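Side-chain contacts in glutathione s-transferase S2 (PDB 5H5L), which probably conjugates glutathione to electrophilic substrates as a sigma-class glutathione S-transferase, and is also known as a prostaglandin D synthase: residues D97-I102 and D153-S158; F128-F133 and E175-L180; I67-G72 and M87-I92. All coordinates share one frame; numbering follows the deposited sequence.

Contact 1: D97-I102 and D153-S158; sequences DFRSSI and DIYFIS. With GSH (glutathione), chain C.
R99 and Y155 make a single side-chain hydrogen bond that links helix 82-106 to helix 151-164 in the all-helical C-terminal part of the GST fold. The two backbones stay well apart, so both side chains have to stretch across the gap. R99 sends CG between its backbone N and carbonyl carbon (chi1 79°), and the chain then runs extended from CG to NE, crossing the tyrosine at about a right angle. NH2 donates a hydrogen bond to Y155 OH at 3.0 Å. The bond is bent, 136° at the hydrogen, and the hydroxyl lies 29° out of the guanidinium plane, while NH2 itself arrives at the edge of the phenol ring, near its plane. The hydroxyl is also hydrogen-bonded to S64 OG, the serine that binds glutathione. R99 is itself part of a glutathione pocket.

On the same helix D97 faces a different glutathione, one held mainly by the second subunit. The amino nitrogen N1 of that ligand donates to D97 OD1 and to OD2, each at 3.0 Å, and Q63 NE2 of the second subunit also bonds to OD2.

Y155 is thus a second-shell residue: its hydroxyl accepts a hydrogen bond from R99 and is joined to S64, which probably helps to position both pocket residues, while D97 supplies a carboxylate to the site of the partner subunit.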
loop_
_atom_site.group_PDB
_atom_site.type_symbol
_atom_site.label_atom_id
_atom_site.label_comp_id
_atom_site.label_asym_id
_atom_site.label_seq_id
_atom_site.Cartn_x
_atom_site.Cartn_y
_atom_site.Cartn_z
ATOM N N ASP B 97 -6.455 1.883 2.788
ATOM C CA ASP B 97 -7.658 2.184 2.028
ATOM C C ASP B 97 -8.583 3.068 2.852
ATOM O O ASP B 97 -9.119 4.060 2.352
ATOM C CB ASP B 97 -8.401 0.904 1.659
ATOM C CG ASP B 97 -7.784 0.158 0.513
ATOM O OD1 ASP B 97 -6.958 0.737 -0.224
ATOM O OD2 ASP B 97 -8.145 -1.032 0.349
ATOM N N PHE B 98 -8.766 2.728 4.129
ATOM C CA PHE B 98 -9.560 3.575 5.024
ATOM C C PHE B 98 -9.009 4.980 5.054
ATOM O O PHE B 98 -9.746 5.959 4.872
ATOM C CB PHE B 98 -9.566 3.034 6.444
ATOM C CG PHE B 98 -9.968 4.066 7.474
ATOM C CD1 PHE B 98 -11.280 4.508 7.552
ATOM C CD2 PHE B 98 -9.045 4.610 8.332
ATOM C CE1 PHE B 98 -11.661 5.460 8.499
ATOM C CE2 PHE B 98 -9.412 5.554 9.274
ATOM C CZ PHE B 98 -10.735 5.984 9.350
ATOM N N ARG B 99 -7.703 5.111 5.281
ATOM C CA ARG B 99 -7.232 6.465 5.533
ATOM C C ARG B 99 -7.205 7.303 4.271
ATOM O O ARG B 99 -7.123 8.534 4.371
ATOM C CB ARG B 99 -5.892 6.453 6.254
ATOM C CG ARG B 99 -4.704 6.211 5.478
ATOM C CD ARG B 99 -3.484 6.302 6.441
ATOM N NE ARG B 99 -2.309 5.649 5.857
ATOM C CZ ARG B 99 -1.632 6.145 4.828
ATOM N NH1 ARG B 99 -2.019 7.299 4.292
ATOM N NH2 ARG B 99 -0.583 5.492 4.326
ATOM N N SER B 100 -7.375 6.683 3.104
ATOM C CA SER B 100 -7.602 7.452 1.893
ATOM C C SER B 100 -8.811 8.356 2.035
ATOM O O SER B 100 -8.810 9.474 1.508
ATOM C CB SER B 100 -7.780 6.526 0.718
ATOM O OG SER B 100 -8.323 7.240 -0.356
ATOM N N SER B 101 -9.839 7.891 2.754
ATOM C CA SER B 101 -11.012 8.710 3.033
ATOM C C SER B 101 -10.639 9.931 3.853
ATOM O O SER B 101 -11.136 11.041 3.616
ATOM C CB SER B 101 -12.071 7.872 3.749
ATOM O OG SER B 101 -13.001 7.409 2.807
ATOM N N ILE B 102 -9.793 9.755 4.843
ATOM C CA ILE B 102 -9.348 10.904 5.608
ATOM C C ILE B 102 -8.611 11.889 4.721
ATOM O O ILE B 102 -8.710 13.105 4.922
ATOM C CB ILE B 102 -8.491 10.463 6.804
ATOM C CG1 ILE B 102 -9.291 9.519 7.685
ATOM C CG2 ILE B 102 -8.050 11.682 7.615
ATOM C CD1 ILE B 102 -8.470 8.902 8.771
ATOM N N ASP B 153 0.729 -3.185 14.088
ATOM C CA ASP B 153 0.134 -2.536 15.265
ATOM C C ASP B 153 0.717 -1.144 15.479
ATOM O O ASP B 153 -0.000 -0.183 15.786
ATOM C CB ASP B 153 0.371 -3.399 16.514
ATOM C CG ASP B 153 -0.224 -4.788 16.396
ATOM O OD1 ASP B 153 -1.428 -4.892 16.075
ATOM O OD2 ASP B 153 0.525 -5.781 16.579
ATOM N N ILE B 154 2.023 -1.016 15.323
ATOM C CA ILE B 154 2.680 0.253 15.549
ATOM C C ILE B 154 2.295 1.265 14.489
ATOM O O ILE B 154 2.030 2.421 14.798
ATOM C CB ILE B 154 4.187 -0.019 15.639
ATOM C CG1 ILE B 154 4.433 -0.795 16.952
ATOM C CG2 ILE B 154 4.979 1.267 15.637
ATOM C CD1 ILE B 154 5.822 -1.349 17.104
ATOM N N TYR B 155 2.220 0.840 13.233
ATOM C CA TYR B 155 1.785 1.739 12.175
ATOM C C TYR B 155 0.353 2.202 12.421
ATOM O O TYR B 155 0.046 3.393 12.342
ATOM C CB TYR B 155 1.926 0.995 10.843
ATOM C CG TYR B 155 1.727 1.807 9.596
ATOM C CD1 TYR B 155 2.819 2.351 8.924
ATOM C CD2 TYR B 155 0.460 1.977 9.044
ATOM C CE1 TYR B 155 2.656 3.062 7.745
ATOM C CE2 TYR B 155 0.291 2.696 7.879
ATOM C CZ TYR B 155 1.409 3.234 7.237
ATOM O OH TYR B 155 1.237 3.950 6.083
ATOM N N PHE B 156 -0.527 1.257 12.739
ATOM C CA PHE B 156 -1.954 1.526 12.945
ATOM C C PHE B 156 -2.170 2.540 14.076
ATOM O O PHE B 156 -2.831 3.578 13.892
ATOM C CB PHE B 156 -2.601 0.165 13.219
ATOM C CG PHE B 156 -4.085 0.168 13.491
ATOM C CD1 PHE B 156 -4.999 0.572 12.539
ATOM C CD2 PHE B 156 -4.564 -0.373 14.666
ATOM C CE1 PHE B 156 -6.386 0.501 12.809
ATOM C CE2 PHE B 156 -5.914 -0.452 14.908
ATOM C CZ PHE B 156 -6.812 -0.020 13.994
ATOM N N ILE B 157 -1.584 2.277 15.236
ATOM C CA ILE B 157 -1.786 3.122 16.428
ATOM C C ILE B 157 -1.137 4.487 16.268
ATOM O O ILE B 157 -1.714 5.512 16.655
ATOM C CB ILE B 157 -1.262 2.392 17.687
ATOM C CG1 ILE B 157 -2.045 1.127 17.966
ATOM C CG2 ILE B 157 -1.399 3.284 18.916
ATOM C CD1 ILE B 157 -3.552 1.339 17.962
ATOM N N SER B 158 0.058 4.550 15.669
ATOM C CA SER B 158 0.691 5.854 15.510
ATOM C C SER B 158 -0.154 6.757 14.635
ATOM O O SER B 158 -0.284 7.953 14.915
ATOM C CB SER B 158 2.107 5.699 14.942
ATOM O OG SER B 158 2.042 5.258 13.602
HETATM N N1 GSH C . -6.356 -1.574 -2.025
HETATM C CA1 GSH C . -7.274 -2.501 -2.667
HETATM C C1 GSH C . -6.507 -3.569 -3.444
HETATM O O11 GSH C . -6.963 -4.739 -3.625
HETATM O O12 GSH C . -5.408 -3.203 -3.940
HETATM C CB1 GSH C . -8.094 -1.713 -3.724
HETATM C CG1 GSH C . -9.238 -2.613 -4.158
HETATM C CD1 GSH C . -10.217 -1.804 -5.046
HETATM O OE1 GSH C . -10.113 -0.639 -5.201
HETATM N N2 GSH C . -11.246 -2.617 -5.677
HETATM C CA2 GSH C . -12.241 -2.068 -6.572
HETATM C C2 GSH C . -13.630 -2.532 -6.142
HETATM O O2 GSH C . -13.800 -3.549 -5.560
HETATM C CB2 GSH C . -12.022 -2.702 -7.928
HETATM S SG2 GSH C . -10.364 -2.475 -8.609
HETATM N N3 GSH C . -14.744 -1.700 -6.561
HETATM C CA3 GSH C . -16.113 -2.085 -6.286
HETATM C C3 GSH C . -16.647 -1.352 -5.081
HETATM O O31 GSH C . -17.863 -1.507 -4.821
HETATM O O32 GSH C . -15.893 -0.622 -4.384
#

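Contact 2: F128-F133 and E175-L180; sequences FYFNKF and EHIKAL
I177 turns CG1 anti to its carbonyl carbon (chi1 -62°) and then runs straight out to CD1 (chi2 176°), so the long branch leaves helix 175-185 as a rod aimed at helix 111-139. F130 also has its CG anti to the carbonyl carbon (chi1 -77°), and its side chain crosses that rod at about a right angle.

The contact depends on one methyl group. I177 CD1 sits 3.8 Å from F130 CD2, with CB and CG of the same phenylalanine hardly farther off, so it rests against the base of that side chain and the near rim of the ring. The ring meets it obliquely. From the backbone, the carbonyl oxygen F130 O comes to 3.7 Å of CD1, and one turn further on F133 CB approaches the methyl at 4.1 Å. The end of the isoleucine therefore packs against F130 and F133, which are three residues apart on one helix face.

F133 contributes only the base of its side chain, because its ring leads away from helix 175-185; Y129 O lies 3.3 Å from the plane of that ring, toward its rim. All three touching residues are buried, and the contact is plain apolar packing away from the annotated sites.

Close by, N134 OD1 accepts hydrogen bonds from H176 N and I177 N, tying the first turn of helix 175-185 to helix 111-139 by polar means as well. L160 of helix 151-164 touches both F130 and I177, while the F133 side chain packs on T94 and F95 of helix 82-106, so the contact lies where four helices of the C-terminal domain converge.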
loop_
_atom_site.group_PDB
_atom_site.type_symbol
_atom_site.label_atom_id
_atom_site.label_comp_id
_atom_site.label_asym_id
_atom_site.label_seq_id
_atom_site.Cartn_x
_atom_site.Cartn_y
_atom_site.Cartn_z
ATOM N N PHE B 128 -17.855 1.453 9.457
ATOM C CA PHE B 128 -17.667 0.306 8.577
ATOM C C PHE B 128 -16.317 -0.347 8.840
ATOM O O PHE B 128 -16.233 -1.543 9.157
ATOM C CB PHE B 128 -17.797 0.726 7.111
ATOM C CG PHE B 128 -17.533 -0.392 6.140
ATOM C CD1 PHE B 128 -18.552 -1.227 5.742
ATOM C CD2 PHE B 128 -16.249 -0.638 5.678
ATOM C CE1 PHE B 128 -18.313 -2.270 4.865
ATOM C CE2 PHE B 128 -16.001 -1.676 4.804
ATOM C CZ PHE B 128 -17.035 -2.495 4.402
ATOM N N TYR B 129 -15.240 0.439 8.761
ATOM C CA TYR B 129 -13.902 -0.119 8.966
ATOM C C TYR B 129 -13.648 -0.446 10.425
ATOM O O TYR B 129 -13.116 -1.514 10.745
ATOM C CB TYR B 129 -12.812 0.847 8.465
ATOM C CG TYR B 129 -12.707 0.846 6.961
ATOM C CD1 TYR B 129 -11.960 -0.108 6.288
ATOM C CD2 TYR B 129 -13.373 1.781 6.216
ATOM C CE1 TYR B 129 -11.888 -0.107 4.899
ATOM C CE2 TYR B 129 -13.321 1.780 4.846
ATOM C CZ TYR B 129 -12.571 0.849 4.188
ATOM O OH TYR B 129 -12.547 0.864 2.817
ATOM N N PHE B 130 -14.006 0.459 11.338
ATOM C CA PHE B 130 -13.558 0.248 12.711
ATOM C C PHE B 130 -14.304 -0.880 13.412
ATOM O O PHE B 130 -13.721 -1.515 14.296
ATOM C CB PHE B 130 -13.667 1.522 13.513
ATOM C CG PHE B 130 -12.568 2.503 13.227
ATOM C CD1 PHE B 130 -11.957 2.544 11.976
ATOM C CD2 PHE B 130 -12.148 3.371 14.200
ATOM C CE1 PHE B 130 -10.944 3.445 11.714
ATOM C CE2 PHE B 130 -11.147 4.297 13.951
ATOM C CZ PHE B 130 -10.537 4.333 12.722
ATOM N N ASN B 131 -15.578 -1.136 13.076
ATOM C CA ASN B 131 -16.240 -2.309 13.661
ATOM C C ASN B 131 -15.516 -3.584 13.226
ATOM O O ASN B 131 -15.284 -4.492 14.031
ATOM C CB ASN B 131 -17.714 -2.385 13.254
ATOM C CG ASN B 131 -18.626 -1.460 14.067
ATOM O OD1 ASN B 131 -18.446 -1.266 15.260
ATOM N ND2 ASN B 131 -19.618 -0.916 13.408
ATOM N N LYS B 132 -15.115 -3.656 11.951
ATOM C CA LYS B 132 -14.385 -4.836 11.493
ATOM C C LYS B 132 -13.009 -4.935 12.146
ATOM O O LYS B 132 -12.595 -6.027 12.552
ATOM C CB LYS B 132 -14.270 -4.816 9.974
ATOM C CG LYS B 132 -15.573 -5.267 9.278
ATOM C CD LYS B 132 -15.709 -4.607 7.919
ATOM C CE LYS B 132 -16.973 -5.031 7.209
ATOM N NZ LYS B 132 -16.947 -6.479 6.800
ATOM N N PHE B 133 -12.268 -3.816 12.222
ATOM C CA PHE B 133 -10.975 -3.817 12.905
ATOM C C PHE B 133 -11.150 -4.256 14.350
ATOM O O PHE B 133 -10.373 -5.062 14.883
ATOM C CB PHE B 133 -10.341 -2.416 12.897
ATOM C CG PHE B 133 -9.953 -1.884 11.536
ATOM C CD1 PHE B 133 -9.826 -2.700 10.422
ATOM C CD2 PHE B 133 -9.705 -0.530 11.389
ATOM C CE1 PHE B 133 -9.463 -2.168 9.198
ATOM C CE2 PHE B 133 -9.379 -0.003 10.164
ATOM C CZ PHE B 133 -9.243 -0.832 9.078
ATOM N N GLU B 175 -13.653 -0.885 21.849
ATOM C CA GLU B 175 -12.941 -1.411 23.010
ATOM C C GLU B 175 -11.626 -2.071 22.618
ATOM O O GLU B 175 -10.618 -1.910 23.306
ATOM C CB GLU B 175 -13.847 -2.415 23.737
ATOM C CG GLU B 175 -13.215 -3.253 24.835
ATOM C CD GLU B 175 -14.199 -4.282 25.452
ATOM O OE1 GLU B 175 -15.428 -4.168 25.227
ATOM O OE2 GLU B 175 -13.736 -5.217 26.155
ATOM N N HIS B 176 -11.620 -2.854 21.541
ATOM C CA HIS B 176 -10.408 -3.605 21.237
ATOM C C HIS B 176 -9.372 -2.751 20.508
ATOM O O HIS B 176 -8.169 -2.965 20.710
ATOM C CB HIS B 176 -10.804 -4.858 20.484
ATOM C CG HIS B 176 -11.741 -5.718 21.279
ATOM N ND1 HIS B 176 -13.105 -5.750 21.062
ATOM C CD2 HIS B 176 -11.512 -6.504 22.352
ATOM C CE1 HIS B 176 -13.667 -6.547 21.952
ATOM N NE2 HIS B 176 -12.722 -7.013 22.749
ATOM N N ILE B 177 -9.801 -1.773 19.700
ATOM C CA ILE B 177 -8.858 -0.790 19.159
ATOM C C ILE B 177 -8.214 -0.002 20.289
ATOM O O ILE B 177 -6.993 0.151 20.343
ATOM C CB ILE B 177 -9.557 0.133 18.147
ATOM C CG1 ILE B 177 -10.078 -0.676 16.974
ATOM C CG2 ILE B 177 -8.614 1.211 17.674
ATOM C CD1 ILE B 177 -10.882 0.208 15.956
ATOM N N LYS B 178 -9.026 0.503 21.222
ATOM C CA LYS B 178 -8.486 1.321 22.306
ATOM C C LYS B 178 -7.538 0.519 23.201
ATOM O O LYS B 178 -6.536 1.057 23.693
ATOM C CB LYS B 178 -9.636 1.911 23.123
ATOM C CG LYS B 178 -9.207 2.699 24.345
ATOM C CD LYS B 178 -8.499 3.978 23.954
ATOM C CE LYS B 178 -8.067 4.756 25.193
ATOM N NZ LYS B 178 -7.176 5.890 24.844
ATOM N N ALA B 179 -7.854 -0.758 23.434
ATOM C CA ALA B 179 -6.968 -1.659 24.179
ATOM C C ALA B 179 -5.620 -1.877 23.469
ATOM O O ALA B 179 -4.570 -1.958 24.117
ATOM C CB ALA B 179 -7.655 -2.994 24.354
ATOM N N LEU B 180 -5.634 -2.059 22.144
ATOM C CA LEU B 180 -4.359 -2.137 21.417
ATOM C C LEU B 180 -3.615 -0.811 21.491
ATOM O O LEU B 180 -2.390 -0.776 21.646
ATOM C CB LEU B 180 -4.639 -2.524 19.977
ATOM C CG LEU B 180 -3.462 -2.665 19.014
ATOM C CD1 LEU B 180 -2.469 -3.729 19.500
ATOM C CD2 LEU B 180 -4.014 -2.949 17.648
#

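Contact 3: I67-G72 and M87-I92; sequences IARYLG and MIDTMI
R69 reaches from helix 64-75 to D89 on helix 82-106, and its side chain can be followed outward atom by atom. CB points toward the facing helix, and CG lies opposite the backbone N about the first bond, starting the chain straight across the gap. CD is the first atom to come near the aspartate, 3.8 Å from D89 OD1. There the chain bends (chi3 -61°), and the turn brings NE to the carboxylate. NE donates to D89 OD1 at 2.8 Å along a nearly straight line, 165° at the hydrogen, with the oxygen at the edge of the guanidinium and near its plane. Beyond CZ, NH2 adds only a weak bond to the same oxygen, at 3.4 Å.

The two flat groups stand nearly perpendicular. NE meets OD1 from above the carboxylate plane, 47° out of it, so this is not the side-by-side pairing of two nitrogens with two oxygens. NH1 turns instead to D89 OD2 of the second subunit, and D89 OD2 here receives R69 NH1 of that subunit in return. W151 of helix 151-164 packs against both side chains.

With an alanine at R69 in both subunits, each buried D89 carboxylate would probably be left without both of the arginines that pair with it. The two arginines also come close to each other across the interface, and the aspartates paired with them probably offset that like-charge proximity. A buried four-residue charge network therefore joins the N-terminal and C-terminal parts of each chain and bridges the dimer.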
loop_
_atom_site.group_PDB
_atom_site.type_symbol
_atom_site.label_atom_id
_atom_site.label_comp_id
_atom_site.label_asym_id
_atom_site.label_seq_id
_atom_site.Cartn_x
_atom_site.Cartn_y
_atom_site.Cartn_z
ATOM N N ILE B 67 8.707 1.119 4.488
ATOM C CA ILE B 67 9.765 1.351 5.476
ATOM C C ILE B 67 9.386 0.737 6.815
ATOM O O ILE B 67 10.207 0.085 7.468
ATOM C CB ILE B 67 10.022 2.860 5.607
ATOM C CG1 ILE B 67 10.582 3.423 4.299
ATOM C CG2 ILE B 67 10.931 3.145 6.827
ATOM C CD1 ILE B 67 10.594 4.932 4.201
ATOM N N ALA B 68 8.131 0.910 7.235
ATOM C CA ALA B 68 7.687 0.319 8.500
ATOM C C ALA B 68 7.874 -1.196 8.515
ATOM O O ALA B 68 8.316 -1.769 9.527
ATOM C CB ALA B 68 6.229 0.695 8.742
ATOM N N ARG B 69 7.548 -1.866 7.392
ATOM C CA ARG B 69 7.699 -3.313 7.291
ATOM C C ARG B 69 9.171 -3.703 7.386
ATOM O O ARG B 69 9.525 -4.678 8.052
ATOM C CB ARG B 69 7.088 -3.815 5.969
ATOM C CG ARG B 69 7.096 -5.367 5.799
ATOM C CD ARG B 69 6.559 -5.840 4.394
ATOM N NE ARG B 69 5.165 -5.407 4.219
ATOM C CZ ARG B 69 4.782 -4.395 3.458
ATOM N NH1 ARG B 69 5.674 -3.700 2.745
ATOM N NH2 ARG B 69 3.500 -4.057 3.417
ATOM N N TYR B 70 10.026 -2.959 6.686
ATOM C CA TYR B 70 11.464 -3.184 6.726
ATOM C C TYR B 70 11.996 -3.077 8.155
ATOM O O TYR B 70 12.630 -4.010 8.666
ATOM C CB TYR B 70 12.148 -2.156 5.813
ATOM C CG TYR B 70 13.659 -2.086 5.928
ATOM C CD1 TYR B 70 14.457 -3.095 5.397
ATOM C CD2 TYR B 70 14.294 -1.007 6.540
ATOM C CE1 TYR B 70 15.832 -3.038 5.465
ATOM C CE2 TYR B 70 15.686 -0.955 6.615
ATOM C CZ TYR B 70 16.438 -1.973 6.064
ATOM O OH TYR B 70 17.799 -1.978 6.080
ATOM N N LEU B 71 11.703 -1.965 8.832
ATOM C CA LEU B 71 12.083 -1.845 10.245
ATOM C C LEU B 71 11.408 -2.899 11.114
ATOM O O LEU B 71 12.022 -3.428 12.050
ATOM C CB LEU B 71 11.763 -0.462 10.741
ATOM C CG LEU B 71 12.442 0.615 9.913
ATOM C CD1 LEU B 71 11.966 1.954 10.347
ATOM C CD2 LEU B 71 13.942 0.524 10.059
ATOM N N GLY B 72 10.193 -3.293 10.770
ATOM C CA GLY B 72 9.545 -4.364 11.512
ATOM C C GLY B 72 10.320 -5.655 11.425
ATOM O O GLY B 72 10.453 -6.374 12.423
ATOM N N MET B 87 -0.951 -11.873 6.831
ATOM C CA MET B 87 -1.957 -11.434 7.786
ATOM C C MET B 87 -1.686 -10.028 8.299
ATOM O O MET B 87 -2.626 -9.278 8.587
ATOM C CB MET B 87 -2.031 -12.431 8.939
ATOM C CG MET B 87 -2.495 -13.836 8.510
ATOM S SD MET B 87 -4.159 -13.886 7.845
ATOM C CE MET B 87 -3.847 -13.804 6.080
ATOM N N ILE B 88 -0.432 -9.637 8.388
ATOM C CA ILE B 88 -0.093 -8.268 8.762
ATOM C C ILE B 88 -0.356 -7.316 7.592
ATOM O O ILE B 88 -1.014 -6.281 7.744
ATOM C CB ILE B 88 1.382 -8.181 9.189
ATOM C CG1 ILE B 88 1.710 -9.042 10.423
ATOM C CG2 ILE B 88 1.754 -6.732 9.488
ATOM C CD1 ILE B 88 3.248 -9.238 10.568
ATOM N N ASP B 89 0.201 -7.656 6.415
ATOM C CA ASP B 89 0.161 -6.808 5.223
ATOM C C ASP B 89 -1.263 -6.509 4.798
ATOM O O ASP B 89 -1.578 -5.363 4.453
ATOM C CB ASP B 89 0.902 -7.483 4.057
ATOM C CG ASP B 89 2.414 -7.538 4.244
ATOM O OD1 ASP B 89 2.964 -6.922 5.179
ATOM O OD2 ASP B 89 3.054 -8.258 3.453
ATOM N N THR B 90 -2.143 -7.532 4.788
ATOM C CA THR B 90 -3.515 -7.300 4.336
ATOM C C THR B 90 -4.236 -6.297 5.234
ATOM O O THR B 90 -4.953 -5.422 4.734
ATOM C CB THR B 90 -4.312 -8.615 4.233
ATOM O OG1 THR B 90 -5.570 -8.332 3.610
ATOM C CG2 THR B 90 -4.584 -9.202 5.558
ATOM N N MET B 91 -4.038 -6.379 6.548
ATOM C CA MET B 91 -4.682 -5.437 7.460
ATOM C C MET B 91 -4.172 -4.013 7.274
ATOM O O MET B 91 -4.954 -3.043 7.317
ATOM C CB MET B 91 -4.470 -5.878 8.910
ATOM C CG MET B 91 -5.236 -7.150 9.308
ATOM S SD MET B 91 -6.993 -7.124 8.879
ATOM C CE MET B 91 -7.473 -5.797 9.934
ATOM N N ILE B 92 -2.877 -3.841 7.037
ATOM C CA ILE B 92 -2.379 -2.478 6.874
ATOM C C ILE B 92 -2.796 -1.896 5.530
ATOM O O ILE B 92 -3.055 -0.691 5.423
ATOM C CB ILE B 92 -0.848 -2.445 7.078
ATOM C CG1 ILE B 92 -0.533 -2.728 8.558
ATOM C CG2 ILE B 92 -0.281 -1.132 6.636
ATOM C CD1 ILE B 92 -1.181 -1.730 9.534
#

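How the contacts relate
Along the chain contact 3 comes first, closing before contacts 1 and 2 open; the segments of those two then alternate, all four within the C-terminal domain. Helix 82-106 serves two contacts: contact 3 pairs it with helix 64-75 and contact 1 with helix 151-164, while contact 2 joins helices 111-139 and 175-185. The centre of contact 1 is about 12 Å from each of the others, whose centres are about 18 Å apart. Neighbours touch directly: F98 on F130, Y155 on A68, F133 on M91. All three have residues reaching the second subunit, with the cross-subunit salt bridges at contact 3; contact 1 adds the glutathione pocket and contact 2 the helical core.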